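Local coordinates for putative methyltransferase protein (PDB 5BP9) that probably transfers methyl groups from S-adenosylmethionine to an as yet unidentified acceptor, and binds the cofactor product S-adenosyl-L-homocysteine, at residues Asn169-Met180 with Asp242-Thr250; Ala97-Val108 with Phe157-Leu167. One frame throughout, in Å; residues are numbered along the deposited sequence. Where two conformers were deposited one is given.

Interaction 1 (Asn169-Met180 with Asp242-Thr250); sequences NGSGIIGRLENM and DWLYIDFQT. With SAH (S-adenosyl-L-homocysteine), chain D; ETE (2-{2-[2-2-(methoxy-ethoxy)-ethoxy]-ethoxy}-ethanol), chain B.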
loop_
_atom_site.group_PDB
_atom_site.type_symbol
_atom_site.label_atom_id
_atom_site.label_comp_id
_atom_site.label_asym_id
_atom_site.label_seq_id
_atom_site.Cartn_x
_atom_site.Cartn_y
_atom_site.Cartn_z
ATOM N N ASN A 169 -1.555 0.817 -5.283
ATOM C CA ASN A 169 -0.254 0.254 -5.576
ATOM C C ASN A 169 0.294 -0.460 -4.356
ATOM O O ASN A 169 1.318 -0.069 -3.768
ATOM C CB ASN A 169 0.761 1.275 -6.101
ATOM C CG ASN A 169 1.947 0.585 -6.712
ATOM O OD1 ASN A 169 1.765 -0.257 -7.586
ATOM N ND2 ASN A 169 3.164 0.884 -6.236
ATOM N N GLY A 170 -0.411 -1.528 -3.983
ATOM C CA GLY A 170 -0.087 -2.318 -2.829
ATOM C C GLY A 170 1.272 -2.950 -2.838
ATOM O O GLY A 170 1.835 -3.201 -1.789
ATOM N N SER A 171 1.833 -3.173 -4.026
ATOM C CA SER A 171 3.183 -3.673 -4.126
ATOM C C SER A 171 4.229 -2.688 -3.596
ATOM O O SER A 171 5.340 -3.080 -3.281
ATOM C CB SER A 171 3.499 -4.006 -5.574
ATOM O OG SER A 171 3.250 -2.910 -6.406
ATOM N N GLY A 172 3.876 -1.411 -3.534
ATOM C CA GLY A 172 4.815 -0.371 -3.213
ATOM C C GLY A 172 5.703 -0.617 -2.033
ATOM O O GLY A 172 6.930 -0.451 -2.119
ATOM N N ILE A 173 5.072 -1.056 -0.938
ATOM C CA ILE A 173 5.689 -1.316 0.364
ATOM C C ILE A 173 6.859 -2.301 0.285
ATOM O O ILE A 173 7.794 -2.256 1.088
ATOM C CB ILE A 173 4.578 -1.756 1.354
ATOM C CG1 ILE A 173 3.829 -0.493 1.818
ATOM C CG2 ILE A 173 5.113 -2.432 2.611
ATOM C CD1 ILE A 173 2.595 -0.746 2.651
ATOM N N ILE A 174 6.767 -3.222 -0.675
ATOM C CA ILE A 174 7.835 -4.233 -0.876
ATOM C C ILE A 174 9.161 -3.564 -1.304
ATOM O O ILE A 174 10.264 -4.051 -0.973
ATOM C CB ILE A 174 7.403 -5.354 -1.852
ATOM C CG1 ILE A 174 6.150 -6.060 -1.313
ATOM C CG2 ILE A 174 8.548 -6.366 -2.081
ATOM C CD1 ILE A 174 5.459 -6.914 -2.323
ATOM N N GLY A 175 9.063 -2.455 -2.037
ATOM C CA GLY A 175 10.216 -1.606 -2.364
ATOM C C GLY A 175 11.025 -2.041 -3.567
ATOM O O GLY A 175 11.209 -1.273 -4.518
ATOM N N ARG A 176 11.535 -3.272 -3.509
ATOM C CA ARG A 176 12.417 -3.815 -4.539
ATOM C C ARG A 176 12.185 -5.321 -4.672
ATOM O O ARG A 176 11.756 -5.979 -3.740
ATOM C CB ARG A 176 13.890 -3.512 -4.199
ATOM C CG ARG A 176 14.214 -2.015 -4.148
ATOM C CD ARG A 176 15.691 -1.674 -3.976
ATOM N NE ARG A 176 16.528 -2.277 -5.006
ATOM C CZ ARG A 176 16.744 -1.766 -6.217
ATOM N NH1 ARG A 176 16.191 -0.614 -6.592
ATOM N NH2 ARG A 176 17.525 -2.423 -7.059
ATOM N N LEU A 177 12.453 -5.851 -5.855
ATOM C CA LEU A 177 12.289 -7.293 -6.087
ATOM C C LEU A 177 13.143 -8.144 -5.148
ATOM O O LEU A 177 12.731 -9.233 -4.784
ATOM C CB LEU A 177 12.591 -7.664 -7.553
ATOM C CG LEU A 177 11.661 -7.043 -8.595
ATOM C CD1 LEU A 177 12.164 -7.477 -9.958
ATOM C CD2 LEU A 177 10.211 -7.456 -8.370
ATOM N N GLU A 178 14.310 -7.645 -4.745
ATOM C CA GLU A 178 15.148 -8.419 -3.789
ATOM C C GLU A 178 14.486 -8.615 -2.421
ATOM O O GLU A 178 14.929 -9.444 -1.617
ATOM C CB GLU A 178 16.553 -7.814 -3.643
ATOM C CG GLU A 178 16.590 -6.447 -2.984
ATOM C CD GLU A 178 17.980 -5.861 -2.840
ATOM O OE1 GLU A 178 18.990 -6.615 -2.866
ATOM O OE2 GLU A 178 18.042 -4.633 -2.669
ATOM N N ASN A 179 13.433 -7.840 -2.135
ATOM C CA ASN A 179 12.637 -8.032 -0.911
ATOM C C ASN A 179 11.477 -9.013 -1.041
ATOM O O ASN A 179 10.746 -9.216 -0.084
ATOM C CB ASN A 179 12.112 -6.692 -0.436
ATOM C CG ASN A 179 13.213 -5.802 0.081
ATOM O OD1 ASN A 179 14.292 -6.282 0.478
ATOM N ND2 ASN A 179 12.954 -4.506 0.105
HETATM N N MSE A 180 11.309 -9.631 -2.213
HETATM C CA MSE A 180 10.220 -10.595 -2.376
HETATM C C MSE A 180 10.291 -11.772 -1.411
HETATM O O MSE A 180 9.255 -12.128 -0.833
HETATM C CB MSE A 180 10.066 -11.072 -3.824
HETATM C CG MSE A 180 9.480 -9.981 -4.706
HETATM SE SE MSE A 180 7.543 -9.856 -4.339
HETATM C CE MSE A 180 7.356 -8.300 -5.384
ATOM N N ASP A 242 11.991 3.594 -1.528
ATOM C CA ASP A 242 11.750 2.747 -2.682
ATOM C C ASP A 242 10.257 2.388 -2.764
ATOM O O ASP A 242 9.625 2.094 -1.750
ATOM C CB ASP A 242 12.583 1.456 -2.564
ATOM C CG ASP A 242 14.088 1.715 -2.605
ATOM O OD1 ASP A 242 14.557 2.726 -3.193
ATOM O OD2 ASP A 242 14.817 0.881 -2.065
ATOM N N TRP A 243 9.698 2.407 -3.978
ATOM C CA TRP A 243 8.276 2.138 -4.181
ATOM C C TRP A 243 8.170 1.235 -5.407
ATOM O O TRP A 243 8.422 1.661 -6.513
ATOM C CB TRP A 243 7.464 3.440 -4.332
ATOM C CG TRP A 243 5.996 3.335 -4.014
ATOM C CD1 TRP A 243 4.937 3.610 -4.847
ATOM C CD2 TRP A 243 5.431 3.012 -2.742
ATOM N NE1 TRP A 243 3.755 3.437 -4.172
ATOM C CE2 TRP A 243 4.022 3.070 -2.881
ATOM C CE3 TRP A 243 5.972 2.686 -1.507
ATOM C CZ2 TRP A 243 3.154 2.805 -1.814
ATOM C CZ3 TRP A 243 5.125 2.404 -0.455
ATOM C CH2 TRP A 243 3.722 2.459 -0.612
ATOM N N LEU A 244 7.802 -0.022 -5.180
ATOM C CA LEU A 244 7.744 -1.008 -6.250
ATOM C C LEU A 244 6.402 -1.010 -6.961
ATOM O O LEU A 244 5.336 -1.157 -6.334
ATOM C CB LEU A 244 7.974 -2.401 -5.676
ATOM C CG LEU A 244 7.925 -3.589 -6.660
ATOM C CD1 LEU A 244 9.070 -3.557 -7.661
ATOM C CD2 LEU A 244 7.922 -4.891 -5.871
ATOM N N TYR A 245 6.454 -0.861 -8.281
ATOM C CA TYR A 245 5.345 -1.225 -9.175
ATOM C C TYR A 245 5.738 -2.530 -9.841
ATOM O O TYR A 245 6.900 -2.729 -10.143
ATOM C CB TYR A 245 5.113 -0.144 -10.244
ATOM C CG TYR A 245 4.686 1.182 -9.678
ATOM C CD1 TYR A 245 5.621 2.036 -9.099
ATOM C CD2 TYR A 245 3.369 1.578 -9.712
ATOM C CE1 TYR A 245 5.242 3.243 -8.546
ATOM C CE2 TYR A 245 2.975 2.796 -9.166
ATOM C CZ TYR A 245 3.915 3.626 -8.581
ATOM O OH TYR A 245 3.535 4.841 -8.024
ATOM N N ILE A 246 4.789 -3.435 -10.027
ATOM C CA ILE A 246 5.138 -4.749 -10.544
ATOM C C ILE A 246 4.039 -5.221 -11.489
ATOM O O ILE A 246 2.836 -5.164 -11.174
ATOM C CB ILE A 246 5.420 -5.742 -9.392
ATOM C CG1 ILE A 246 5.997 -7.062 -9.914
ATOM C CG2 ILE A 246 4.168 -5.989 -8.544
ATOM C CD1 ILE A 246 6.538 -7.955 -8.825
ATOM N N ASP A 247 4.457 -5.651 -12.674
ATOM C CA ASP A 247 3.507 -6.258 -13.635
ATOM C C ASP A 247 3.084 -7.645 -13.181
ATOM O O ASP A 247 3.807 -8.299 -12.404
ATOM C CB ASP A 247 4.136 -6.288 -15.043
ATOM C CG ASP A 247 5.238 -7.292 -15.159
ATOM O OD1 ASP A 247 6.386 -6.952 -14.873
ATOM O OD2 ASP A 247 4.951 -8.465 -15.473
ATOM N N PHE A 248 1.923 -8.104 -13.666
ATOM C CA PHE A 248 1.369 -9.367 -13.165
ATOM C C PHE A 248 2.290 -10.577 -13.413
ATOM O O PHE A 248 2.413 -11.455 -12.542
ATOM C CB PHE A 248 -0.032 -9.668 -13.742
ATOM C CG PHE A 248 -0.595 -10.975 -13.234
ATOM C CD1 PHE A 248 -1.142 -11.052 -11.959
ATOM C CD2 PHE A 248 -0.469 -12.144 -13.967
ATOM C CE1 PHE A 248 -1.617 -12.248 -11.462
ATOM C CE2 PHE A 248 -0.928 -13.342 -13.471
ATOM C CZ PHE A 248 -1.499 -13.400 -12.221
ATOM N N GLN A 249 2.939 -10.648 -14.579
ATOM C CA GLN A 249 3.779 -11.817 -14.856
ATOM C C GLN A 249 4.980 -11.857 -13.919
ATOM O O GLN A 249 5.381 -12.931 -13.433
ATOM C CB GLN A 249 4.248 -11.904 -16.310
ATOM C CG GLN A 249 3.125 -12.182 -17.291
ATOM C CD GLN A 249 2.211 -10.984 -17.464
ATOM O OE1 GLN A 249 2.685 -9.866 -17.655
ATOM N NE2 GLN A 249 0.910 -11.193 -17.348
ATOM N N THR A 250 5.563 -10.677 -13.658
ATOM C CA THR A 250 6.684 -10.622 -12.724
ATOM C C THR A 250 6.209 -11.028 -11.310
ATOM O O THR A 250 6.884 -11.786 -10.613
ATOM C CB THR A 250 7.379 -9.241 -12.754
ATOM O OG1 THR A 250 7.843 -8.989 -14.084
ATOM C CG2 THR A 250 8.592 -9.189 -11.792
HETATM N N SAH D . -3.687 2.627 1.579
HETATM C CA SAH D . -3.767 4.136 1.669
HETATM C CB SAH D . -2.406 4.846 1.621
HETATM C CG SAH D . -1.494 4.475 0.451
HETATM S SD SAH D . 0.060 5.313 0.582
HETATM C C SAH D . -4.631 4.685 0.566
HETATM O O SAH D . -5.086 3.951 -0.304
HETATM O OXT SAH D . -4.921 5.877 0.486
HETATM C "C5'" SAH D . 1.092 4.064 1.307
HETATM C "C4'" SAH D . 0.992 4.026 2.827
HETATM O "O4'" SAH D . 1.796 2.925 3.299
HETATM C "C3'" SAH D . 1.497 5.259 3.572
HETATM O "O3'" SAH D . 0.491 5.717 4.504
HETATM C "C2'" SAH D . 2.774 4.785 4.258
HETATM O "O2'" SAH D . 3.128 5.476 5.440
HETATM C "C1'" SAH D . 2.490 3.319 4.492
HETATM N N9 SAH D . 3.644 2.421 4.653
HETATM C C8 SAH D . 4.787 2.448 3.948
HETATM N N7 SAH D . 5.622 1.500 4.248
HETATM C C5 SAH D . 4.965 0.770 5.218
HETATM C C6 SAH D . 5.306 -0.368 5.962
HETATM N N6 SAH D . 6.472 -1.021 5.811
HETATM N N1 SAH D . 4.408 -0.841 6.871
HETATM C C2 SAH D . 3.241 -0.181 7.027
HETATM N N3 SAH D . 2.816 0.910 6.366
HETATM C C4 SAH D . 3.728 1.353 5.477
HETATM O OH2 ETE B . 8.237 5.100 3.632
HETATM C C12 ETE B . 7.264 6.093 3.319
HETATM C C22 ETE B . 6.399 5.492 2.229
HETATM O OH3 ETE B . 5.314 6.354 1.910
HETATM C C13 ETE B . 3.731 6.921 0.182
HETATM C C23 ETE B . 4.532 5.812 0.846
HETATM O OH4 ETE B . 2.964 6.395 -0.901
HETATM C C14 ETE B . 3.833 7.019 -3.048
HETATM C C24 ETE B . 2.769 7.295 -1.994
HETATM O OH5 ETE B . 3.869 8.079 -4.001
HETATM C C15 ETE B . 3.242 8.558 -6.296
HETATM C C25 ETE B . 2.781 8.050 -4.935
HETATM O OH6 ETE B . 2.178 9.283 -6.922
HETATM C C26 ETE B . 2.621 10.291 -7.831
HETATM O O HOH W 1 14.706 1.517 -5.887
#
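One wall of the S-adenosyl-L-homocysteine pocket forms where the loop after strand 161-166 packs against the end of strand 236-244, an edge strand of the antiparallel sheet. Trp243 and Gly172 meet at its centre: Gly172 CA lies over the face of the six-membered ring, 3.5 Å from its centroid, a CH-pi contact. The polyether ETE covers the opposite face of the indole, while Trp243 CH2 comes within 3.6 Å of the ribose C5' of S-adenosyl-L-homocysteine. In the conformer given, Ile173 sets CG1 3.6 Å from N7 of the adenine.

The backbones are joined by Leu244 N donating to Gly172 O, a nearly straight bond (168°) that uses a carbonyl lone pair; Gly175 N also donates to Gly172 O. Leu244 O is gripped from opposite faces of its plane by Ser171 OG at 2.7 Å and Asn169 ND2 at 3.0 Å, neither on a lone pair. With CG anti to the backbone N (chi1 -165°), the Asn169 amide stacks on the Tyr245 ring, planes 20° apart, ND2 over the ring centre; its OD1 is held by Ser201, which also bonds Ser171 OG and Ile246 N.

Beyond this polar group the contact becomes apolar. Met180 CE wedges tightly against Leu244 CD2 (3.5 Å) and meets Ile246 CD1 tip to tip, and Leu177 CD2 closes over Ile246 CD1 at 3.7 Å. At the rim, Arg176 passes its CD beside Asp242 OD2 and its NH1 donates to a water bonded only weakly to Asp242 OD1, though the guanidinium makes its salt bridge to Glu226. Doubly accepting carbonyls, Leu244 O and Gly172 O, thus hold the 169-175 backbone against strand 236-244, keeping Gly172 on the indole that borders the ligand.

Interaction 2 (Ala97-Val108 with Phe157-Leu167); sequences ALAMATGTILDV and FAATFDTILML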
loop_
_atom_site.group_PDB
_atom_site.type_symbol
_atom_site.label_atom_id
_atom_site.label_comp_id
_atom_site.label_asym_id
_atom_site.label_seq_id
_atom_site.Cartn_x
_atom_site.Cartn_y
_atom_site.Cartn_z
ATOM N N ALA A 97 -11.699 -5.176 -4.412
ATOM C CA ALA A 97 -11.022 -5.806 -3.290
ATOM C C ALA A 97 -11.786 -5.739 -1.966
ATOM O O ALA A 97 -11.875 -6.743 -1.278
ATOM C CB ALA A 97 -9.621 -5.216 -3.139
ATOM N N LEU A 98 -12.330 -4.575 -1.604
ATOM C CA LEU A 98 -13.089 -4.450 -0.369
ATOM C C LEU A 98 -14.295 -5.365 -0.318
ATOM O O LEU A 98 -14.546 -5.990 0.704
ATOM C CB LEU A 98 -13.522 -2.996 -0.097
ATOM C CG LEU A 98 -12.420 -1.949 0.040
ATOM C CD1 LEU A 98 -13.015 -0.662 0.583
ATOM C CD2 LEU A 98 -11.241 -2.406 0.895
ATOM N N ALA A 99 -15.009 -5.482 -1.439
ATOM C CA ALA A 99 -16.174 -6.362 -1.510
ATOM C C ALA A 99 -15.830 -7.842 -1.321
ATOM O O ALA A 99 -16.655 -8.619 -0.792
ATOM C CB ALA A 99 -16.899 -6.125 -2.824
HETATM N N MSE A 100 -14.617 -8.221 -1.731
HETATM C CA MSE A 100 -14.121 -9.595 -1.637
HETATM C C MSE A 100 -13.510 -9.938 -0.295
HETATM O O MSE A 100 -13.331 -11.106 0.009
HETATM C CB MSE A 100 -13.000 -9.829 -2.668
HETATM C CG MSE A 100 -13.559 -9.958 -4.050
HETATM SE SE MSE A 100 -11.986 -9.887 -5.221
HETATM C CE MSE A 100 -11.342 -11.664 -4.756
ATOM N N ALA A 101 -13.181 -8.920 0.502
ATOM C CA ALA A 101 -12.483 -9.101 1.746
ATOM C C ALA A 101 -13.400 -9.737 2.772
ATOM O O ALA A 101 -14.504 -9.243 3.015
ATOM C CB ALA A 101 -11.969 -7.772 2.259
ATOM N N THR A 102 -12.914 -10.814 3.394
ATOM C CA THR A 102 -13.694 -11.534 4.388
ATOM C C THR A 102 -12.881 -11.874 5.615
ATOM O O THR A 102 -11.647 -11.831 5.618
ATOM C CB THR A 102 -14.322 -12.842 3.824
ATOM O OG1 THR A 102 -13.320 -13.823 3.515
ATOM C CG2 THR A 102 -15.134 -12.551 2.587
ATOM N N GLY A 103 -13.598 -12.245 6.669
ATOM C CA GLY A 103 -12.956 -12.690 7.908
ATOM C C GLY A 103 -12.206 -11.557 8.598
ATOM O O GLY A 103 -12.576 -10.384 8.518
ATOM N N THR A 104 -11.115 -11.922 9.248
ATOM C CA THR A 104 -10.296 -10.943 9.928
ATOM C C THR A 104 -9.342 -10.351 8.898
ATOM O O THR A 104 -8.584 -11.070 8.252
ATOM C CB THR A 104 -9.534 -11.566 11.088
ATOM O OG1 THR A 104 -10.477 -12.168 12.004
ATOM C CG2 THR A 104 -8.738 -10.500 11.833
ATOM N N ILE A 105 -9.423 -9.035 8.756
ATOM C CA ILE A 105 -8.752 -8.326 7.652
ATOM C C ILE A 105 -7.632 -7.424 8.178
ATOM O O ILE A 105 -7.830 -6.707 9.167
ATOM C CB ILE A 105 -9.756 -7.476 6.855
ATOM C CG1 ILE A 105 -10.872 -8.379 6.301
ATOM C CG2 ILE A 105 -9.085 -6.714 5.715
ATOM C CD1 ILE A 105 -12.170 -7.632 6.103
ATOM N N LEU A 106 -6.481 -7.468 7.494
ATOM C CA LEU A 106 -5.391 -6.515 7.725
ATOM C C LEU A 106 -5.346 -5.495 6.589
ATOM O O LEU A 106 -5.162 -5.875 5.413
ATOM C CB LEU A 106 -4.029 -7.239 7.802
ATOM C CG LEU A 106 -2.816 -6.327 8.032
ATOM C CD1 LEU A 106 -2.933 -5.590 9.362
ATOM C CD2 LEU A 106 -1.535 -7.142 7.957
ATOM N N ASP A 107 -5.506 -4.229 6.942
ATOM C CA ASP A 107 -5.356 -3.106 6.006
ATOM C C ASP A 107 -3.927 -2.548 6.138
ATOM O O ASP A 107 -3.620 -1.811 7.085
ATOM C CB ASP A 107 -6.439 -2.055 6.324
ATOM C CG ASP A 107 -6.452 -0.898 5.387
ATOM O OD1 ASP A 107 -5.678 -0.866 4.416
ATOM O OD2 ASP A 107 -7.273 0.016 5.653
ATOM N N VAL A 108 -3.067 -2.939 5.189
ATOM C CA VAL A 108 -1.630 -2.596 5.236
ATOM C C VAL A 108 -1.411 -1.212 4.627
ATOM O O VAL A 108 -1.824 -0.944 3.481
ATOM C CB VAL A 108 -0.785 -3.613 4.449
ATOM C CG1 VAL A 108 0.685 -3.252 4.520
ATOM C CG2 VAL A 108 -1.021 -5.035 4.927
ATOM N N PHE A 157 5.710 -7.936 14.980
ATOM C CA PHE A 157 4.308 -7.829 14.554
ATOM C C PHE A 157 3.810 -9.234 14.242
ATOM O O PHE A 157 4.247 -9.871 13.262
ATOM C CB PHE A 157 4.175 -6.915 13.317
ATOM C CG PHE A 157 2.789 -6.874 12.718
ATOM C CD1 PHE A 157 1.663 -6.644 13.515
ATOM C CD2 PHE A 157 2.606 -7.011 11.343
ATOM C CE1 PHE A 157 0.391 -6.603 12.969
ATOM C CE2 PHE A 157 1.333 -6.978 10.796
ATOM C CZ PHE A 157 0.224 -6.767 11.611
ATOM N N ALA A 158 2.902 -9.718 15.077
ATOM C CA ALA A 158 2.436 -11.100 15.004
ATOM C C ALA A 158 0.958 -11.086 15.276
ATOM O O ALA A 158 0.521 -10.621 16.336
ATOM C CB ALA A 158 3.158 -11.966 16.035
ATOM N N ALA A 159 0.218 -11.558 14.291
ATOM C CA ALA A 159 -1.240 -11.644 14.280
ATOM C C ALA A 159 -1.583 -12.412 13.021
ATOM O O ALA A 159 -0.740 -12.524 12.137
ATOM C CB ALA A 159 -1.881 -10.271 14.278
ATOM N N THR A 160 -2.783 -12.977 12.940
ATOM C CA THR A 160 -3.150 -13.728 11.735
ATOM C C THR A 160 -4.475 -13.238 11.155
ATOM O O THR A 160 -5.324 -12.686 11.855
ATOM C CB THR A 160 -3.173 -15.252 11.940
ATOM O OG1 THR A 160 -4.266 -15.610 12.803
ATOM C CG2 THR A 160 -1.872 -15.719 12.492
ATOM N N PHE A 161 -4.586 -13.413 9.841
ATOM C CA PHE A 161 -5.630 -12.803 9.052
ATOM C C PHE A 161 -6.150 -13.738 7.985
ATOM O O PHE A 161 -5.407 -14.516 7.403
ATOM C CB PHE A 161 -5.094 -11.522 8.400
ATOM C CG PHE A 161 -4.611 -10.513 9.415
ATOM C CD1 PHE A 161 -5.513 -9.699 10.051
ATOM C CD2 PHE A 161 -3.275 -10.459 9.801
ATOM C CE1 PHE A 161 -5.125 -8.825 11.033
ATOM C CE2 PHE A 161 -2.863 -9.559 10.780
ATOM C CZ PHE A 161 -3.803 -8.742 11.394
ATOM N N ASP A 162 -7.448 -13.606 7.715
ATOM C CA ASP A 162 -8.074 -14.259 6.566
ATOM C C ASP A 162 -7.859 -13.506 5.260
ATOM O O ASP A 162 -7.763 -14.131 4.204
ATOM C CB ASP A 162 -9.558 -14.442 6.812
ATOM C CG ASP A 162 -9.829 -15.284 8.058
ATOM O OD1 ASP A 162 -9.503 -16.505 8.018
ATOM O OD2 ASP A 162 -10.334 -14.716 9.060
ATOM N N THR A 163 -7.796 -12.180 5.338
ATOM C CA THR A 163 -7.554 -11.337 4.148
ATOM C C THR A 163 -6.536 -10.263 4.518
ATOM O O THR A 163 -6.674 -9.604 5.554
ATOM C CB THR A 163 -8.831 -10.648 3.634
ATOM O OG1 THR A 163 -9.890 -11.599 3.506
ATOM C CG2 THR A 163 -8.607 -10.037 2.260
ATOM N N ILE A 164 -5.518 -10.129 3.680
ATOM C CA ILE A 164 -4.527 -9.055 3.798
ATOM C C ILE A 164 -4.683 -8.139 2.582
ATOM O O ILE A 164 -4.563 -8.593 1.445
ATOM C CB ILE A 164 -3.105 -9.609 3.913
ATOM C CG1 ILE A 164 -3.005 -10.502 5.188
ATOM C CG2 ILE A 164 -2.100 -8.449 3.946
ATOM C CD1 ILE A 164 -1.648 -11.141 5.415
ATOM N N LEU A 165 -4.990 -6.864 2.841
ATOM C CA LEU A 165 -5.240 -5.879 1.781
ATOM C C LEU A 165 -4.031 -4.988 1.589
ATOM O O LEU A 165 -3.585 -4.342 2.526
ATOM C CB LEU A 165 -6.439 -4.988 2.117
ATOM C CG LEU A 165 -7.799 -5.643 2.236
ATOM C CD1 LEU A 165 -8.831 -4.604 2.641
ATOM C CD2 LEU A 165 -8.179 -6.288 0.914
HETATM N N MSE A 166 -3.510 -4.980 0.356
HETATM C CA MSE A 166 -2.423 -4.079 -0.025
HETATM C C MSE A 166 -2.873 -3.334 -1.240
HETATM O O MSE A 166 -2.735 -3.801 -2.387
HETATM C CB MSE A 166 -1.214 -4.928 -0.243
HETATM C CG MSE A 166 -0.817 -5.527 1.097
HETATM SE SE MSE A 166 0.735 -6.692 0.912
HETATM C CE MSE A 166 2.076 -5.235 0.977
ATOM N N LEU A 167 -3.462 -2.165 -0.984
ATOM C CA LEU A 167 -4.153 -1.379 -2.018
ATOM C C LEU A 167 -3.514 -0.007 -2.246
ATOM O O LEU A 167 -2.829 0.501 -1.380
ATOM C CB LEU A 167 -5.616 -1.232 -1.642
ATOM C CG LEU A 167 -6.392 -2.545 -1.488
ATOM C CD1 LEU A 167 -7.820 -2.232 -1.039
ATOM C CD2 LEU A 167 -6.391 -3.384 -2.748
HETATM O O HOH W 2 -10.779 -12.440 0.451
HETATM O O HOH W 3 -10.136 -14.545 2.438
HETATM O O HOH W 4 -3.974 -1.339 1.686
HETATM O O HOH W 5 -1.359 0.634 1.106
#
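Strands 104-108 and 163-166 run parallel, 4.7 Å apart with their axes crossing at -19°, and are joined by alternating bonds from Thr163 N to Thr104 O, Leu106 N to Thr163 O, Leu165 N to Leu106 O and Val108 N to Leu165 O. At the start the chain kinks at Asp162, where Thr104 O accepts a second bond, from Asp162 N. Asp162 OD2 in turn takes Thr104 N on its anti lone pair (2.9 Å, 172°) and bridges to Arg192. Beside it, Thr163 OG1 donates to Thr102 O at 2.8 Å, on a lone pair of that carbonyl.

These are neighbouring strands in the parallel part of the Rossmann-like methyltransferase sheet, strand 104-108 leading into the probable glycine-rich GxGxxA turn. On the side of Leu106 and Ile164, Leu106 CB sits over the Phe161 ring, 3.5 Å from its centroid and 7° off the normal, while its CD2 meets the edge of Phe157. Leu106 CG stands anti to the backbone N, which carries both methyls along the Phe161 ring toward Phe157. On the other side, that of Ile105 and Leu165, helix 92-100 packs on Leu165 and Leu167, with Leu119 of helix 114-121 also on Leu165: the Leu98 and Leu165 side chains cross at about a right angle, CD2 to CD1 3.7 Å, and Ala97 CB rests on Leu167 CD2.

Both contacts are largely buried, but they hold different parts of the fold. Interaction 2 lies inside the mixed sheet, pairing two adjacent parallel strands by regular backbone bonds with mainly apolar side chains on either side; interaction 1 ties the loop that follows one of those strands to the antiparallel sheet, through one backbone bond, two side-chain bonds to one carbonyl, aromatic faces and a charged rim. Chain 157-167 runs on into 169-180, so the C-terminal end of strand 161-166 leads into the loop that reaches the ligand. The two meet where Ile173 CD1 packs on Val108 CG1 at 3.7 Å, near the adenine, and Leu167 also touches the ligand.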